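PDB 1QHB: vanadium-dependent bromoperoxidase from Corallina officinalis, which catalyses the hydrogen-peroxide-dependent bromination of organic substrates, using bound vanadate as cofactor. Local coordinates for residues A[329-334]-A[471-476]; A[316-319]-A[324-327]; A[196-201]-A[216-221]; A[223-226]-A[231-234]; A[349-354]-A[502-507]. One frame throughout, in Å; residues are numbered along the deposited sequence.

Contact 1 (A[329-334]-A[471-476]); sequences WVHFDS and FAEGSP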
# COMPACT_ATOMS: atom_id res chain seq x y z
N TRP A 329 30.10 -48.53 -2.62
CA TRP A 329 29.19 -47.82 -3.51
C TRP A 329 28.85 -46.42 -2.96
O TRP A 329 28.92 -45.42 -3.71
CB TRP A 329 27.90 -48.67 -3.64
CG TRP A 329 27.13 -48.41 -4.91
CD1 TRP A 329 27.15 -49.17 -6.04
CD2 TRP A 329 26.26 -47.31 -5.18
NE1 TRP A 329 26.33 -48.61 -7.01
CE2 TRP A 329 25.78 -47.46 -6.50
CE3 TRP A 329 25.88 -46.18 -4.44
CZ2 TRP A 329 24.90 -46.58 -7.11
CZ3 TRP A 329 25.01 -45.28 -5.03
CH2 TRP A 329 24.52 -45.48 -6.35
N VAL A 330 28.56 -46.32 -1.66
CA VAL A 330 28.17 -45.03 -1.07
C VAL A 330 29.35 -44.20 -0.58
O VAL A 330 29.19 -43.12 -0.00
CB VAL A 330 27.12 -45.21 0.07
CG1 VAL A 330 25.86 -45.95 -0.36
CG2 VAL A 330 27.78 -45.92 1.24
N HIS A 331 30.61 -44.60 -0.90
CA HIS A 331 31.74 -43.82 -0.51
C HIS A 331 31.85 -42.65 -1.51
O HIS A 331 32.31 -41.56 -1.18
CB HIS A 331 33.05 -44.62 -0.56
CG HIS A 331 34.20 -43.92 0.13
ND1 HIS A 331 35.43 -44.52 0.36
CD2 HIS A 331 34.28 -42.72 0.75
CE1 HIS A 331 36.22 -43.69 1.03
NE2 HIS A 331 35.55 -42.59 1.27
N PHE A 332 31.60 -42.96 -2.81
CA PHE A 332 31.88 -41.97 -3.84
C PHE A 332 30.73 -41.62 -4.74
O PHE A 332 30.90 -40.89 -5.74
CB PHE A 332 33.00 -42.55 -4.73
CG PHE A 332 34.30 -42.80 -4.00
CD1 PHE A 332 34.97 -41.75 -3.37
CD2 PHE A 332 34.82 -44.07 -3.93
CE1 PHE A 332 36.17 -41.98 -2.72
CE2 PHE A 332 36.00 -44.35 -3.24
CZ PHE A 332 36.68 -43.28 -2.64
N ASP A 333 29.56 -42.18 -4.47
CA ASP A 333 28.47 -41.86 -5.40
C ASP A 333 28.23 -40.36 -5.51
O ASP A 333 28.28 -39.59 -4.54
CB ASP A 333 27.20 -42.53 -4.88
CG ASP A 333 26.77 -42.09 -3.51
OD1 ASP A 333 27.59 -41.90 -2.59
OD2 ASP A 333 25.54 -41.96 -3.30
N SER A 334 27.88 -39.89 -6.70
CA SER A 334 27.39 -38.49 -6.73
C SER A 334 26.10 -38.54 -5.89
O SER A 334 25.42 -39.62 -5.90
CB SER A 334 27.03 -38.15 -8.14
OG SER A 334 25.61 -38.05 -8.11
N PHE A 471 36.20 -46.90 5.60
CA PHE A 471 36.88 -45.84 4.86
C PHE A 471 38.09 -45.37 5.63
O PHE A 471 38.02 -45.21 6.84
CB PHE A 471 35.93 -44.67 4.62
CG PHE A 471 34.58 -44.89 4.01
CD1 PHE A 471 34.31 -45.94 3.15
CD2 PHE A 471 33.55 -43.99 4.29
CE1 PHE A 471 33.06 -46.08 2.57
CE2 PHE A 471 32.29 -44.12 3.71
CZ PHE A 471 32.05 -45.17 2.84
N ALA A 472 39.20 -45.09 4.95
CA ALA A 472 40.43 -44.73 5.64
C ALA A 472 40.30 -43.45 6.44
O ALA A 472 40.95 -43.31 7.49
CB ALA A 472 41.58 -44.60 4.65
N GLU A 473 39.57 -42.47 5.90
CA GLU A 473 39.38 -41.21 6.60
C GLU A 473 38.21 -41.26 7.57
O GLU A 473 37.96 -40.25 8.24
CB GLU A 473 39.08 -40.07 5.59
CG GLU A 473 37.70 -40.09 4.94
CD GLU A 473 37.56 -41.06 3.77
OE1 GLU A 473 38.41 -41.95 3.54
OE2 GLU A 473 36.55 -40.94 3.02
N GLY A 474 37.48 -42.38 7.65
CA GLY A 474 36.28 -42.40 8.50
C GLY A 474 35.18 -41.51 7.86
O GLY A 474 34.97 -41.42 6.64
N SER A 475 34.41 -40.86 8.72
CA SER A 475 33.30 -40.06 8.23
C SER A 475 33.79 -38.78 7.58
O SER A 475 34.89 -38.32 7.86
CB SER A 475 32.42 -39.60 9.40
OG SER A 475 33.16 -38.60 10.07
N PRO A 476 32.94 -38.19 6.77
CA PRO A 476 33.15 -36.88 6.19
C PRO A 476 33.31 -35.84 7.32
O PRO A 476 33.03 -36.05 8.51
CB PRO A 476 31.84 -36.58 5.48
CG PRO A 476 31.26 -37.93 5.17
CD PRO A 476 31.57 -38.72 6.45

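Contact 2 (A[316-319]-A[324-327]); sequences GARL and RDLA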
# COMPACT_ATOMS: atom_id res chain seq x y z
N GLY A 316 39.30 -54.97 -11.60
CA GLY A 316 37.97 -55.29 -12.09
C GLY A 316 36.84 -54.62 -11.31
O GLY A 316 36.96 -53.55 -10.71
N ALA A 317 35.69 -55.27 -11.38
CA ALA A 317 34.46 -54.78 -10.78
C ALA A 317 33.45 -55.93 -10.65
O ALA A 317 33.47 -56.78 -11.51
CB ALA A 317 33.91 -53.74 -11.78
N ARG A 318 32.49 -55.84 -9.74
CA ARG A 318 31.50 -56.92 -9.71
C ARG A 318 30.15 -56.36 -9.26
O ARG A 318 30.08 -55.25 -8.69
CB ARG A 318 32.07 -58.01 -8.81
CG ARG A 318 32.12 -57.54 -7.35
CD ARG A 318 32.81 -58.59 -6.48
NE ARG A 318 32.80 -58.24 -5.08
CZ ARG A 318 33.48 -58.84 -4.12
NH1 ARG A 318 34.23 -59.89 -4.46
NH2 ARG A 318 33.35 -58.45 -2.86
N LEU A 319 29.09 -57.11 -9.56
CA LEU A 319 27.76 -56.72 -9.06
C LEU A 319 27.86 -56.67 -7.55
O LEU A 319 28.60 -57.53 -7.02
CB LEU A 319 26.70 -57.75 -9.51
CG LEU A 319 26.47 -57.72 -11.03
CD1 LEU A 319 25.62 -58.93 -11.44
CD2 LEU A 319 25.85 -56.42 -11.52
N ARG A 324 30.47 -54.92 2.31
CA ARG A 324 31.55 -53.98 2.03
C ARG A 324 31.31 -53.32 0.69
O ARG A 324 31.55 -52.10 0.54
CB ARG A 324 32.92 -54.68 2.07
CG ARG A 324 34.11 -53.71 2.04
CD ARG A 324 35.47 -54.40 2.18
NE ARG A 324 35.62 -55.13 3.47
CZ ARG A 324 35.89 -54.54 4.63
NH1 ARG A 324 36.07 -53.22 4.69
NH2 ARG A 324 36.00 -55.25 5.75
N ASP A 325 30.89 -54.07 -0.34
CA ASP A 325 30.65 -53.43 -1.63
C ASP A 325 29.58 -52.35 -1.54
O ASP A 325 29.62 -51.43 -2.37
CB ASP A 325 30.27 -54.46 -2.68
CG ASP A 325 31.34 -55.51 -2.97
OD1 ASP A 325 32.52 -55.29 -2.71
OD2 ASP A 325 30.97 -56.59 -3.51
N LEU A 326 28.53 -52.50 -0.74
CA LEU A 326 27.51 -51.46 -0.63
C LEU A 326 28.16 -50.28 0.05
O LEU A 326 27.99 -49.16 -0.40
CB LEU A 326 26.25 -51.97 0.11
CG LEU A 326 25.08 -51.00 0.12
CD1 LEU A 326 24.70 -50.57 -1.30
CD2 LEU A 326 23.87 -51.55 0.88
N ALA A 327 29.01 -50.46 1.07
CA ALA A 327 29.78 -49.35 1.65
C ALA A 327 30.63 -48.68 0.59
O ALA A 327 30.66 -47.43 0.42
CB ALA A 327 30.68 -49.89 2.76

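Contact 3 (A[196-201]-A[216-221]); sequences EWFNTP and GEVTVG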
# COMPACT_ATOMS: atom_id res chain seq x y z
N GLU A 196 17.18 -54.11 25.10
CA GLU A 196 15.87 -53.54 25.39
C GLU A 196 15.25 -52.78 24.24
O GLU A 196 14.04 -52.89 24.03
CB GLU A 196 16.09 -52.63 26.61
CG GLU A 196 14.87 -51.84 27.03
CD GLU A 196 15.20 -50.84 28.13
OE1 GLU A 196 16.35 -50.75 28.62
OE2 GLU A 196 14.24 -50.14 28.50
N TRP A 197 16.00 -51.99 23.46
CA TRP A 197 15.39 -51.29 22.33
C TRP A 197 14.56 -52.22 21.47
O TRP A 197 13.37 -52.00 21.11
CB TRP A 197 16.48 -50.63 21.47
CG TRP A 197 15.91 -49.70 20.43
CD1 TRP A 197 15.96 -49.89 19.07
CD2 TRP A 197 15.19 -48.49 20.63
NE1 TRP A 197 15.30 -48.89 18.43
CE2 TRP A 197 14.83 -48.00 19.37
CE3 TRP A 197 14.84 -47.74 21.77
CZ2 TRP A 197 14.14 -46.79 19.17
CZ3 TRP A 197 14.17 -46.54 21.60
CH2 TRP A 197 13.80 -46.10 20.30
N PHE A 198 15.15 -53.38 21.12
CA PHE A 198 14.47 -54.33 20.26
C PHE A 198 13.52 -55.29 20.97
O PHE A 198 12.53 -55.70 20.34
CB PHE A 198 15.50 -55.18 19.49
CG PHE A 198 16.44 -54.43 18.59
CD1 PHE A 198 16.02 -53.87 17.40
CD2 PHE A 198 17.79 -54.36 18.88
CE1 PHE A 198 16.87 -53.20 16.55
CE2 PHE A 198 18.69 -53.70 18.06
CZ PHE A 198 18.23 -53.11 16.89
N ASN A 199 13.82 -55.70 22.21
CA ASN A 199 12.97 -56.73 22.81
C ASN A 199 11.87 -56.22 23.69
O ASN A 199 11.13 -57.01 24.23
CB ASN A 199 13.80 -57.79 23.57
CG ASN A 199 14.53 -57.27 24.78
OD1 ASN A 199 14.06 -56.37 25.45
ND2 ASN A 199 15.71 -57.76 25.08
N THR A 200 11.71 -54.91 23.83
CA THR A 200 10.65 -54.27 24.61
C THR A 200 10.01 -53.16 23.77
O THR A 200 10.73 -52.42 23.12
CB THR A 200 11.31 -53.58 25.82
OG1 THR A 200 12.00 -54.61 26.53
CG2 THR A 200 10.36 -52.90 26.78
N PRO A 201 8.70 -53.04 23.78
CA PRO A 201 8.01 -52.04 22.99
C PRO A 201 8.10 -50.66 23.62
O PRO A 201 8.55 -50.46 24.74
CB PRO A 201 6.56 -52.47 22.98
CG PRO A 201 6.40 -53.39 24.15
CD PRO A 201 7.75 -53.93 24.51
N GLY A 216 11.29 -53.75 16.30
CA GLY A 216 11.00 -54.92 17.13
C GLY A 216 12.07 -55.98 16.88
O GLY A 216 13.20 -55.80 16.45
N GLU A 217 11.67 -57.23 17.09
CA GLU A 217 12.48 -58.41 17.05
C GLU A 217 13.29 -58.53 15.76
O GLU A 217 12.83 -58.38 14.64
CB GLU A 217 11.54 -59.61 17.25
CG GLU A 217 12.32 -60.89 17.56
CD GLU A 217 11.52 -62.17 17.38
OE1 GLU A 217 10.32 -62.12 17.02
OE2 GLU A 217 12.12 -63.25 17.59
N VAL A 218 14.59 -58.80 15.96
CA VAL A 218 15.45 -58.95 14.79
C VAL A 218 15.38 -60.39 14.30
O VAL A 218 15.41 -61.31 15.11
CB VAL A 218 16.88 -58.59 15.19
CG1 VAL A 218 17.83 -58.68 14.01
CG2 VAL A 218 16.83 -57.21 15.84
N THR A 219 15.25 -60.59 13.00
CA THR A 219 15.21 -61.89 12.38
C THR A 219 16.18 -61.84 11.19
O THR A 219 16.62 -60.76 10.78
CB THR A 219 13.82 -62.21 11.80
OG1 THR A 219 13.57 -61.22 10.79
CG2 THR A 219 12.66 -62.17 12.78
N VAL A 220 16.46 -62.96 10.54
CA VAL A 220 17.31 -62.98 9.36
C VAL A 220 16.67 -62.12 8.25
O VAL A 220 17.41 -61.49 7.49
CB VAL A 220 17.49 -64.39 8.72
CG1 VAL A 220 18.53 -64.34 7.59
CG2 VAL A 220 17.94 -65.39 9.75
N GLY A 221 15.36 -62.06 8.17
CA GLY A 221 14.63 -61.32 7.17
C GLY A 221 14.62 -59.83 7.36
O GLY A 221 14.29 -59.14 6.40

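Contact 4 (A[223-226]-A[231-234]); sequences LFRG and SEVG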
# COMPACT_ATOMS: atom_id res chain seq x y z
N LEU A 223 17.30 -58.32 9.24
CA LEU A 223 18.64 -57.99 9.72
C LEU A 223 19.33 -56.98 8.82
O LEU A 223 19.52 -57.11 7.60
CB LEU A 223 19.52 -59.23 9.89
CG LEU A 223 20.94 -59.05 10.38
CD1 LEU A 223 21.03 -58.68 11.87
CD2 LEU A 223 21.71 -60.36 10.19
N PHE A 224 19.73 -55.87 9.45
CA PHE A 224 20.43 -54.79 8.75
C PHE A 224 19.60 -54.10 7.69
O PHE A 224 20.15 -53.49 6.75
CB PHE A 224 21.74 -55.35 8.15
CG PHE A 224 22.76 -55.90 9.12
CD1 PHE A 224 22.79 -55.59 10.46
CD2 PHE A 224 23.75 -56.77 8.65
CE1 PHE A 224 23.73 -56.13 11.31
CE2 PHE A 224 24.71 -57.29 9.48
CZ PHE A 224 24.71 -56.97 10.82
N ARG A 225 18.27 -54.23 7.73
CA ARG A 225 17.41 -53.58 6.74
C ARG A 225 16.82 -52.29 7.32
O ARG A 225 16.91 -52.08 8.52
CB ARG A 225 16.26 -54.52 6.35
CG ARG A 225 16.78 -55.76 5.61
CD ARG A 225 15.65 -56.42 4.86
NE ARG A 225 16.02 -57.68 4.27
CZ ARG A 225 15.45 -58.22 3.18
NH1 ARG A 225 14.50 -57.59 2.51
NH2 ARG A 225 15.87 -59.42 2.78
N GLY A 226 16.21 -51.49 6.45
CA GLY A 226 15.58 -50.24 6.89
C GLY A 226 14.10 -50.62 7.11
O GLY A 226 13.77 -51.81 7.01
N SER A 231 10.99 -52.21 1.85
CA SER A 231 12.32 -52.67 2.18
C SER A 231 12.41 -54.07 2.78
O SER A 231 13.44 -54.75 2.59
CB SER A 231 13.02 -51.73 3.20
OG SER A 231 13.36 -50.56 2.47
N GLU A 232 11.36 -54.52 3.46
CA GLU A 232 11.36 -55.86 4.04
C GLU A 232 10.77 -56.94 3.18
O GLU A 232 10.77 -58.09 3.60
CB GLU A 232 10.69 -55.80 5.44
CG GLU A 232 11.74 -55.14 6.33
CD GLU A 232 11.38 -54.82 7.75
OE1 GLU A 232 10.68 -55.59 8.42
OE2 GLU A 232 11.83 -53.77 8.25
N VAL A 233 10.40 -56.62 1.94
CA VAL A 233 9.83 -57.62 1.06
C VAL A 233 10.87 -58.11 0.09
O VAL A 233 11.43 -57.24 -0.60
CB VAL A 233 8.67 -57.00 0.23
CG1 VAL A 233 8.08 -58.04 -0.73
CG2 VAL A 233 7.57 -56.48 1.15
N GLY A 234 11.12 -59.39 -0.06
CA GLY A 234 12.02 -59.80 -1.13
C GLY A 234 13.47 -59.63 -0.75
O GLY A 234 13.90 -59.52 0.41

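Contact 5 (A[349-354]-A[502-507]); sequences NGVPFD and ANFQID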
# COMPACT_ATOMS: atom_id res chain seq x y z
N ASN A 349 12.77 -49.37 -19.54
CA ASN A 349 11.83 -50.47 -19.45
C ASN A 349 10.41 -50.08 -19.79
O ASN A 349 9.57 -50.98 -19.93
CB ASN A 349 11.94 -51.09 -18.04
CG ASN A 349 13.24 -51.87 -17.90
OD1 ASN A 349 14.06 -51.86 -18.83
ND2 ASN A 349 13.36 -52.54 -16.81
N GLY A 350 10.08 -48.80 -19.99
CA GLY A 350 8.72 -48.46 -20.39
C GLY A 350 7.76 -48.46 -19.22
O GLY A 350 6.55 -48.54 -19.47
N VAL A 351 8.19 -48.37 -17.96
CA VAL A 351 7.21 -48.24 -16.88
C VAL A 351 6.41 -46.95 -17.07
O VAL A 351 6.94 -45.92 -17.47
CB VAL A 351 7.96 -48.21 -15.55
CG1 VAL A 351 6.96 -47.95 -14.43
CG2 VAL A 351 8.78 -49.50 -15.42
N PRO A 352 5.09 -46.98 -16.94
CA PRO A 352 4.22 -45.86 -17.23
C PRO A 352 4.38 -44.69 -16.25
O PRO A 352 4.76 -44.90 -15.12
CB PRO A 352 2.79 -46.34 -17.07
CG PRO A 352 2.88 -47.83 -16.86
CD PRO A 352 4.31 -48.20 -16.53
N PHE A 353 4.10 -43.49 -16.75
CA PHE A 353 4.14 -42.32 -15.88
C PHE A 353 2.87 -42.36 -15.00
O PHE A 353 1.94 -43.12 -15.26
CB PHE A 353 4.24 -41.03 -16.72
CG PHE A 353 5.57 -40.87 -17.39
CD1 PHE A 353 6.76 -40.91 -16.68
CD2 PHE A 353 5.66 -40.71 -18.75
CE1 PHE A 353 7.97 -40.77 -17.31
CE2 PHE A 353 6.87 -40.57 -19.41
CZ PHE A 353 8.03 -40.60 -18.69
N ASP A 354 2.83 -41.59 -13.94
CA ASP A 354 1.62 -41.47 -13.10
C ASP A 354 0.45 -41.15 -14.01
O ASP A 354 0.45 -40.26 -14.87
CB ASP A 354 1.95 -40.34 -12.15
CG ASP A 354 0.90 -39.98 -11.14
OD1 ASP A 354 -0.31 -40.27 -11.29
OD2 ASP A 354 1.38 -39.34 -10.17
N ALA A 502 3.73 -45.55 -9.51
CA ALA A 502 4.47 -46.24 -8.46
C ALA A 502 4.00 -47.62 -8.06
O ALA A 502 4.81 -48.41 -7.52
CB ALA A 502 4.51 -45.33 -7.24
N ASN A 503 2.72 -47.92 -8.22
CA ASN A 503 2.20 -49.23 -7.84
C ASN A 503 2.25 -50.25 -8.98
O ASN A 503 1.74 -51.36 -8.83
CB ASN A 503 0.74 -49.12 -7.34
CG ASN A 503 0.76 -48.36 -6.04
OD1 ASN A 503 1.47 -48.59 -5.09
ND2 ASN A 503 0.01 -47.32 -5.85
N PHE A 504 2.80 -49.88 -10.12
CA PHE A 504 2.96 -50.82 -11.23
C PHE A 504 3.83 -51.95 -10.68
O PHE A 504 4.72 -51.67 -9.86
CB PHE A 504 3.62 -50.14 -12.40
CG PHE A 504 3.93 -50.87 -13.67
CD1 PHE A 504 2.96 -51.07 -14.61
CD2 PHE A 504 5.19 -51.40 -13.91
CE1 PHE A 504 3.25 -51.75 -15.78
CE2 PHE A 504 5.50 -52.10 -15.05
CZ PHE A 504 4.52 -52.26 -16.01
N GLN A 505 3.55 -53.17 -11.11
CA GLN A 505 4.29 -54.32 -10.61
C GLN A 505 5.45 -54.74 -11.51
O GLN A 505 5.53 -54.59 -12.72
CB GLN A 505 3.29 -55.46 -10.42
CG GLN A 505 2.30 -55.13 -9.31
CD GLN A 505 1.20 -56.14 -9.10
OE1 GLN A 505 0.37 -55.95 -8.22
NE2 GLN A 505 1.17 -57.19 -9.87
N ILE A 506 6.49 -55.21 -10.81
CA ILE A 506 7.69 -55.78 -11.39
C ILE A 506 7.61 -57.30 -11.18
O ILE A 506 7.54 -57.80 -10.05
CB ILE A 506 8.96 -55.21 -10.76
CG1 ILE A 506 9.04 -53.67 -10.90
CG2 ILE A 506 10.20 -55.83 -11.40
CD1 ILE A 506 10.10 -53.07 -9.99
N ASP A 507 7.54 -58.03 -12.27
CA ASP A 507 7.39 -59.47 -12.23
C ASP A 507 8.67 -60.29 -12.28
O ASP A 507 8.63 -61.46 -11.89
CB ASP A 507 6.49 -59.91 -13.40
CG ASP A 507 5.12 -59.26 -13.33
OD1 ASP A 507 4.53 -59.26 -12.23
OD2 ASP A 507 4.66 -58.76 -14.37

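Contact 1 (A[329-334]-A[471-476])
H331, on helix 323-332, makes a face-to-face stack with F471 and a histidine-carboxylate hydrogen bond with E473, joining that helix to a type I turn (F471 to G474) beside the vanadate pocket of the haloperoxidase fold. Its CB already lies 3.5 Å from F471 CE1. CG sits over the rim of the phenyl ring, and ND1 comes closest to that ring, 3.3 Å from F471 CD1. Further out, H331 CE1 is 3.6 Å from F471 CG, while CD2 faces F471 CD2 at 3.8 Å. The ring centroids of H331 and F471 are 3.6 Å apart and the planes only 11° from parallel. With CG anti to the backbone N (chi1 -167°), the imidazole reaches out toward the turn, and F332 covers the face that F471 does not. Losing the imidazole to an alanine is likely to leave E473 OE2 without this donor and open a gap between the F471 and F332 rings. E311 OE2 lies close to E473 OE1, and these like charges would probably raise the proton affinity of one of the two carboxylates. Next to H331 in sequence, the V330 side chain comes close to those of the vanadate-site residues H485 and R545, and D333 OD1 accepts a hydrogen bond from H485 NE2, so V330 and D333 adjoin the active site. At the tip, H331 NE2 donates in its ring plane to the syn lone pair of E473 OE2, 2.6 Å away, with an N-H...O angle of 157°.

Contact 2 (A[316-319]-A[324-327])
R318 meets D325 in a salt bridge, on a chain that has just turned a corner at G316, where G316 O accepts a hydrogen bond from R283 NH1. A317 then packs its methyl on strand 276-285. R318, bonded through its backbone to V282 of that strand, supplies the contact. Its CG lies between the backbone N and the carbonyl carbon (chi1 68°), and from there the chain runs out extended, delivering the guanidinium to the carboxylate edge-first. The grip is side-on and both main bonds fall on one oxygen: R318 NE to D325 OD2 is 2.9 Å and R318 NH2 to D325 OD2 is 3.1 Å. A weak third bond joins R318 NH2 to D325 OD1 at 3.3 Å. The two planes stand 62° apart, which keeps this salt bridge from being the flat, paired kind. A leucine in its place would remove both donor nitrogens, NE and NH2, and is likely to leave the buried carboxylate of D325 without its counter-charge. L319 comes next, its side chain directed away from the helix and its carbonyl O 4.3 Å from D325 OD2; that oxygen also takes the backbone N-H of R321 in the connecting turn. The whole is a side-on arginine-aspartate salt bridge across a tight strand-to-helix connection, tying strand 313-318, at the edge of the three-stranded antiparallel sheet within this chain, to the first turn of helix 323-332.

Contact 3 (A[196-201]-A[216-221])
F198 is overlapped on one ring face by V218, whose CG2 methyl stands 4.0 Å from the ring centroid and 17° off the normal, a CH-pi contact. The methyl is not centred: it leans toward one rim and comes nearest F198 CD1, at 3.8 Å. V218 CG2 lies anti to its own carbonyl carbon, which directs this branch at the phenyl group. The opposite face of F198 is met by its neighbour W197, whose CD1 is 4.2 Å above the plane, so W197 CD1 and the V218 methyl lie over opposite faces of the ring. Obliquely to the ring, G216 O approaches F198 CD1 at 3.5 Å. The pair joins the short helix 196-199 to the loop that leaves helix 208-213, and the packing extends into the surrounding helices: F198 and V218 both touch L192 of helix 182-192, and F198 also meets A157 of helix 153-167. The backbones approach without bonding at F198 O, which lies 3.5 Å from G216 C and 3.7 Å from E217 N; neither approach is a hydrogen bond. Polar ties come instead from close by, with N193 OD1 accepting from V218 N, and R214 donating through NE to W197 O and through NH2 to E196 O. Where the chain leaves the helix, T200 OG1 donates to N199 OD1 at 2.9 Å, in the carbonyl plane, and the amide of N199 gives its ND2 hydrogen to N193 O.

Contact 4 (A[223-226]-A[231-234])
R225 closes a bend of the long irregular loop between helix 208-213 and strand 251-253 by binding two backbone carbonyls, those of S231 and G234. Its guanidinium meets G234 end-on, and both terminal nitrogens fork onto one oxygen: R225 NH1 to G234 O is 2.9 Å and R225 NH2 to G234 O is 3.1 Å. NH1 also donates to S231 O, 3.0 Å away and on a lone pair of that oxygen. The two bonds to G234 are not equivalent, since NH1 stands 37° out of the carbonyl plane whereas NH2 comes nearly along the C=O axis. All three bonds lie close to the guanidinium plane, which would fix its rotation. The extended chain from CG to NE spans the bend, and R225 CD passes 3.6 Å from S231 O. Its partners here are neutral carbonyls; E232 OE2, 7.0 Å from R225 NE, is too far for a salt bridge. G234 adopts backbone angles at which a CB would strike the preceding carbonyl oxygen, and there it turns its own oxygen to the arginine. The 231-234 segment is also tied to helix 530-548, where S231 OG bonds D539 OD2 and V233 O takes a hydrogen bond from K536 NZ. E232 OE2 lies 3.0 Å from G226 O; both can only accept if the carboxylate is ionised, so this is no hydrogen bond, and the approach would be unfavourable unless the carboxylate is protonated. Beside it, S231 CB packs on G226 O at 3.9 Å.

Contact 5 (A[349-354]-A[502-507])
F504 packs its ring against P352 and V351, just after a Schellman motif at G350 ends helix 337-349 and just before strand 505-506 begins. The tight part is the proline: P352 CD sits over one face of the phenyl ring, 3.8 Å from the centroid and 15° off its normal, a CH-pi contact, and comes within 3.7 Å of F504 CD1. P352 CG follows along the same rim, 3.9 Å from F504 CD1. The phenyl group reaches this place because CG is anti to the backbone N (chi1 179°), swinging the ring toward the loop. Both chains are also fixed by backbone bonds, P352 with D501 and F504 with V530, and V351 touches V530 and L346. The outer side lacks hydrogen bonds between the segments and lies at the chain surface, although R44 of a neighbouring subunit packs on N503, F504 and Q505. The calcium ion is about 11 Å from the P352 side chain, so the contact is not part of its site. V351 touches obliquely, with CG1 3.9 Å from F504 CD2.

Along the chain, contacts 3, 4 and 2 close in turn, whereas contacts 1 and 5 interlock, their segments alternating. Two neighbouring pairs emerge. Contacts 1 and 2 share helix 323-332, with centres 13 Å apart, and meet where F471 CE1 lies 3.5 Å from A327 O. Contacts 3 and 4 also have centres 13 Å apart, and touch through V218 CG1 and L223 CD1 at 3.9 Å. Contact 5 stands apart, its centre 21 to 34 Å from the others, toward the calcium site. Helix 530-548, which carries the vanadate-site residue R545, connects contacts 1, 2, 4 and 5, so packing far out in the chain and the pocket bordered by contact 1 lean on one common helix.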